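Local coordinates for lipoxygenase (Cyanothece sp., PDB 5EK8), which probably inserts molecular oxygen into polyunsaturated fatty acids as a 9R-lipoxygenase, using a non-heme iron centre, at residues A[363-375]-A[387-399]. Sequence-based numbering, arbitrary orientation.
Sequences AHVQMEQYAVACF and LTPHLKSIININR. With FE2 (Fe (II) ion), chain B.
With CG beside the backbone N in both residues (chi1 -72° in each), His364 and Asn398 turn their side chains into one corner between two helices. The imidazole ND1 donates to Asn398 OD1 at 2.7 Å in a bent bond, the ring and amide planes turned 52° apart, while the other ring nitrogen, NE2, binds the iron at 2.5 Å. Histidine suits this place because one ring can hold a metal and still offer an N-H, and the bond to Asn398 probably helps to fix the rotation of the ring. A primary amide can accept and donate at once: Asn398 ND2 gives a hydrogen to Glu368 OE2, 2.6 Å away on the anti side but 33° out of the carboxylate plane, and a weak bond to His364 O. Glu368 OE2 also forms a salt bridge with Arg173, which probably balances its buried charge.

Farther along, Leu391 fits as a knob among Met367, Ala371, Cys374 and Phe375. The small Ala371 lets the chains close in, its CA 4.9 Å from that of Leu391. Thr388 turns its methyl CG2 over one face of the Phe375 ring in a CH-pi contact, 4.0 Å from the centroid, while its hydroxyl bonds to Arg384 O. His364 is thus a first-shell ligand, Asn398 the second-shell residue on its ND1, and Glu368 in turn holds Asn398, all part of the lipoxygenase non-heme iron site, whose other ligands are His359, His570 and the C-terminal carboxylate of Ile668.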
loop_
_atom_site.group_PDB
_atom_site.type_symbol
_atom_site.label_atom_id
_atom_site.label_comp_id
_atom_site.label_asym_id
_atom_site.label_seq_id
_atom_site.Cartn_x
_atom_site.Cartn_y
_atom_site.Cartn_z
ATOM N N ALA A 363 -5.411 -1.520 0.705
ATOM C CA ALA A 363 -4.035 -1.879 1.022
ATOM C C ALA A 363 -3.139 -0.650 1.133
ATOM O O ALA A 363 -2.565 -0.394 2.188
ATOM C CB ALA A 363 -3.488 -2.841 -0.007
ATOM N N HIS A 364 -3.021 0.111 0.052
ATOM C CA HIS A 364 -2.076 1.221 0.013
ATOM C C HIS A 364 -2.460 2.358 0.945
ATOM O O HIS A 364 -1.758 2.656 1.922
ATOM C CB HIS A 364 -1.953 1.757 -1.411
ATOM C CG HIS A 364 -1.220 0.844 -2.340
ATOM N ND1 HIS A 364 0.122 0.989 -2.627
ATOM C CD2 HIS A 364 -1.636 -0.234 -3.044
ATOM C CE1 HIS A 364 0.497 0.047 -3.471
ATOM N NE2 HIS A 364 -0.554 -0.710 -3.740
ATOM N N VAL A 365 -3.580 2.996 0.628
ATOM C CA VAL A 365 -4.028 4.157 1.369
ATOM C C VAL A 365 -4.233 3.846 2.848
ATOM O O VAL A 365 -3.760 4.587 3.707
ATOM C CB VAL A 365 -5.329 4.715 0.783
ATOM C CG1 VAL A 365 -5.769 5.948 1.567
ATOM C CG2 VAL A 365 -5.141 5.041 -0.689
ATOM N N GLN A 366 -4.919 2.750 3.150
ATOM C CA GLN A 366 -5.226 2.447 4.540
ATOM C C GLN A 366 -3.959 2.212 5.361
ATOM O O GLN A 366 -3.919 2.518 6.551
ATOM C CB GLN A 366 -6.149 1.231 4.652
ATOM C CG GLN A 366 -6.658 1.016 6.074
ATOM C CD GLN A 366 -7.324 -0.329 6.296
ATOM O OE1 GLN A 366 -7.660 -0.682 7.432
ATOM N NE2 GLN A 366 -7.526 -1.086 5.219
ATOM N N MET A 367 -2.915 1.688 4.727
ATOM C CA MET A 367 -1.696 1.359 5.460
ATOM C C MET A 367 -0.704 2.522 5.519
ATOM O O MET A 367 0.155 2.560 6.406
ATOM C CB MET A 367 -1.023 0.128 4.853
ATOM C CG MET A 367 -1.778 -1.183 5.074
ATOM S SD MET A 367 -1.992 -1.630 6.811
ATOM C CE MET A 367 -3.709 -1.193 7.082
ATOM N N GLU A 368 -0.817 3.473 4.593
ATOM C CA GLU A 368 0.091 4.620 4.624
ATOM C C GLU A 368 -0.028 5.407 5.933
ATOM O O GLU A 368 0.972 5.893 6.460
ATOM C CB GLU A 368 -0.141 5.561 3.434
ATOM C CG GLU A 368 0.679 6.852 3.537
ATOM C CD GLU A 368 1.054 7.457 2.201
ATOM O OE1 GLU A 368 1.849 8.422 2.195
ATOM O OE2 GLU A 368 0.566 6.976 1.160
ATOM N N GLN A 369 -1.244 5.516 6.466
ATOM C CA GLN A 369 -1.472 6.280 7.694
ATOM C C GLN A 369 -0.746 5.631 8.868
ATOM O O GLN A 369 -0.116 6.313 9.696
ATOM C CB GLN A 369 -2.974 6.413 7.985
ATOM C CG GLN A 369 -3.714 5.123 8.293
ATOM C CD GLN A 369 -5.229 5.303 8.335
ATOM O OE1 GLN A 369 -5.736 6.357 8.733
ATOM N NE2 GLN A 369 -5.958 4.268 7.917
ATOM N N TYR A 370 -0.806 4.303 8.914
ATOM C CA TYR A 370 -0.104 3.546 9.931
ATOM C C TYR A 370 1.392 3.685 9.752
ATOM O O TYR A 370 2.129 3.756 10.730
ATOM C CB TYR A 370 -0.503 2.080 9.886
ATOM C CG TYR A 370 -1.923 1.838 10.308
ATOM C CD1 TYR A 370 -2.294 1.917 11.651
ATOM C CD2 TYR A 370 -2.895 1.524 9.372
ATOM C CE1 TYR A 370 -3.601 1.693 12.046
ATOM C CE2 TYR A 370 -4.200 1.301 9.753
ATOM C CZ TYR A 370 -4.548 1.386 11.090
ATOM O OH TYR A 370 -5.851 1.152 11.450
ATOM N N ALA A 371 1.842 3.718 8.501
ATOM C CA ALA A 371 3.262 3.924 8.223
ATOM C C ALA A 371 3.745 5.256 8.788
ATOM O O ALA A 371 4.652 5.299 9.627
ATOM C CB ALA A 371 3.531 3.856 6.729
ATOM N N VAL A 372 3.122 6.338 8.333
ATOM C CA VAL A 372 3.497 7.676 8.764
ATOM C C VAL A 372 3.489 7.809 10.284
ATOM O O VAL A 372 4.480 8.246 10.873
ATOM C CB VAL A 372 2.568 8.743 8.161
ATOM C CG1 VAL A 372 2.941 10.114 8.686
ATOM C CG2 VAL A 372 2.645 8.712 6.634
ATOM N N ALA A 373 2.386 7.414 10.916
ATOM C CA ALA A 373 2.300 7.467 12.376
ATOM C C ALA A 373 3.428 6.667 13.035
ATOM O O ALA A 373 4.091 7.143 13.972
ATOM C CB ALA A 373 0.957 6.956 12.839
ATOM N N CYS A 374 3.641 5.453 12.528
ATOM C CA CYS A 374 4.650 4.547 13.059
ATOM C C CYS A 374 6.031 5.175 13.065
ATOM O O CYS A 374 6.669 5.279 14.114
ATOM C CB CYS A 374 4.681 3.252 12.247
ATOM S SG CYS A 374 6.107 2.196 12.580
ATOM N N PHE A 375 6.492 5.589 11.892
ATOM C CA PHE A 375 7.822 6.174 11.778
ATOM C C PHE A 375 7.899 7.512 12.498
ATOM O O PHE A 375 8.983 7.971 12.855
ATOM C CB PHE A 375 8.219 6.332 10.308
ATOM C CG PHE A 375 8.665 5.048 9.666
ATOM C CD1 PHE A 375 9.967 4.600 9.818
ATOM C CD2 PHE A 375 7.782 4.281 8.923
ATOM C CE1 PHE A 375 10.380 3.422 9.236
ATOM C CE2 PHE A 375 8.191 3.101 8.340
ATOM C CZ PHE A 375 9.491 2.672 8.498
ATOM N N LEU A 387 6.892 -3.393 13.682
ATOM C CA LEU A 387 6.019 -2.767 12.687
ATOM C C LEU A 387 6.742 -2.164 11.479
ATOM O O LEU A 387 6.270 -2.297 10.349
ATOM C CB LEU A 387 5.164 -1.688 13.349
ATOM C CG LEU A 387 3.952 -2.193 14.133
ATOM C CD1 LEU A 387 3.161 -1.027 14.708
ATOM C CD2 LEU A 387 3.076 -3.054 13.239
ATOM N N THR A 388 7.877 -1.508 11.713
ATOM C CA THR A 388 8.602 -0.820 10.640
ATOM C C THR A 388 8.907 -1.647 9.369
ATOM O O THR A 388 8.731 -1.131 8.263
ATOM C CB THR A 388 9.936 -0.239 11.159
ATOM O OG1 THR A 388 10.527 -1.145 12.094
ATOM C CG2 THR A 388 9.700 1.090 11.849
ATOM N N PRO A 389 9.358 -2.918 9.503
ATOM C CA PRO A 389 9.684 -3.640 8.261
ATOM C C PRO A 389 8.484 -3.885 7.344
ATOM O O PRO A 389 8.664 -4.105 6.149
ATOM C CB PRO A 389 10.244 -4.973 8.767
ATOM C CG PRO A 389 9.687 -5.132 10.126
ATOM C CD PRO A 389 9.637 -3.747 10.690
ATOM N N HIS A 390 7.279 -3.843 7.897
ATOM C CA HIS A 390 6.076 -4.055 7.105
ATOM C C HIS A 390 5.500 -2.740 6.585
ATOM O O HIS A 390 4.754 -2.723 5.608
ATOM C CB HIS A 390 5.025 -4.797 7.931
ATOM C CG HIS A 390 5.538 -6.048 8.568
ATOM N ND1 HIS A 390 5.904 -7.161 7.839
ATOM C CD2 HIS A 390 5.757 -6.365 9.867
ATOM C CE1 HIS A 390 6.320 -8.106 8.660
ATOM N NE2 HIS A 390 6.240 -7.649 9.898
ATOM N N LEU A 391 5.851 -1.640 7.240
ATOM C CA LEU A 391 5.317 -0.332 6.872
ATOM C C LEU A 391 6.320 0.502 6.088
ATOM O O LEU A 391 5.984 1.571 5.583
ATOM C CB LEU A 391 4.871 0.430 8.122
ATOM C CG LEU A 391 3.568 -0.057 8.759
ATOM C CD1 LEU A 391 3.381 0.543 10.139
ATOM C CD2 LEU A 391 2.383 0.281 7.872
ATOM N N LYS A 392 7.547 0.007 5.972
ATOM C CA LYS A 392 8.571 0.750 5.252
ATOM C C LYS A 392 8.274 0.801 3.753
ATOM O O LYS A 392 7.570 -0.057 3.221
ATOM C CB LYS A 392 9.960 0.152 5.502
ATOM C CG LYS A 392 10.113 -1.328 5.194
ATOM C CD LYS A 392 11.444 -1.587 4.483
ATOM C CE LYS A 392 12.011 -2.981 4.761
ATOM N NZ LYS A 392 11.157 -4.104 4.289
ATOM N N SER A 393 8.774 1.852 3.107
ATOM C CA SER A 393 8.768 2.009 1.649
ATOM C C SER A 393 7.400 2.276 1.005
ATOM O O SER A 393 7.341 2.598 -0.180
ATOM C CB SER A 393 9.401 0.775 0.989
ATOM O OG SER A 393 10.769 0.653 1.342
ATOM N N ILE A 394 6.310 2.169 1.764
ATOM C CA ILE A 394 4.975 2.302 1.173
ATOM C C ILE A 394 4.686 3.740 0.726
ATOM O O ILE A 394 3.960 3.966 -0.254
ATOM C CB ILE A 394 3.870 1.819 2.144
ATOM C CG1 ILE A 394 2.554 1.612 1.395
ATOM C CG2 ILE A 394 3.682 2.778 3.308
ATOM C CD1 ILE A 394 1.430 1.105 2.285
ATOM N N ILE A 395 5.289 4.706 1.415
ATOM C CA ILE A 395 5.128 6.107 1.051
ATOM C C ILE A 395 5.637 6.346 -0.369
ATOM O O ILE A 395 5.042 7.111 -1.139
ATOM C CB ILE A 395 5.866 7.036 2.039
ATOM C CG1 ILE A 395 7.318 6.583 2.233
ATOM C CG2 ILE A 395 5.138 7.076 3.383
ATOM C CD1 ILE A 395 8.171 7.580 2.978
ATOM N N ASN A 396 6.723 5.658 -0.711
ATOM C CA ASN A 396 7.334 5.764 -2.026
ATOM C C ASN A 396 6.386 5.303 -3.125
ATOM O O ASN A 396 6.151 6.022 -4.100
ATOM C CB ASN A 396 8.630 4.947 -2.083
ATOM C CG ASN A 396 9.649 5.383 -1.041
ATOM O OD1 ASN A 396 9.877 6.579 -0.834
ATOM N ND2 ASN A 396 10.262 4.409 -0.366
ATOM N N ILE A 397 5.833 4.105 -2.960
ATOM C CA ILE A 397 4.998 3.529 -4.006
ATOM C C ILE A 397 3.680 4.285 -4.128
ATOM O O ILE A 397 3.164 4.453 -5.233
ATOM C CB ILE A 397 4.728 2.017 -3.779
ATOM C CG1 ILE A 397 3.933 1.435 -4.950
ATOM C CG2 ILE A 397 4.009 1.760 -2.473
ATOM C CD1 ILE A 397 4.602 1.618 -6.304
ATOM N N ASN A 398 3.143 4.767 -3.011
ATOM C CA ASN A 398 1.920 5.561 -3.089
ATOM C C ASN A 398 2.162 6.892 -3.806
ATOM O O ASN A 398 1.371 7.309 -4.671
ATOM C CB ASN A 398 1.349 5.801 -1.694
ATOM C CG ASN A 398 0.742 4.552 -1.096
ATOM O OD1 ASN A 398 0.619 3.527 -1.771
ATOM N ND2 ASN A 398 0.352 4.630 0.173
ATOM N N ARG A 399 3.267 7.543 -3.458
ATOM C CA ARG A 399 3.647 8.791 -4.107
ATOM C C ARG A 399 3.900 8.581 -5.600
ATOM O O ARG A 399 3.654 9.473 -6.411
ATOM C CB ARG A 399 4.886 9.386 -3.434
ATOM C CG ARG A 399 5.409 10.651 -4.084
ATOM C CD ARG A 399 4.339 11.721 -4.159
ATOM N NE ARG A 399 4.798 12.896 -4.894
ATOM C CZ ARG A 399 4.626 13.080 -6.199
ATOM N NH1 ARG A 399 3.999 12.161 -6.923
ATOM N NH2 ARG A 399 5.079 14.183 -6.779
HETATM FE FE FE2 B . 0.281 -2.727 -4.915
#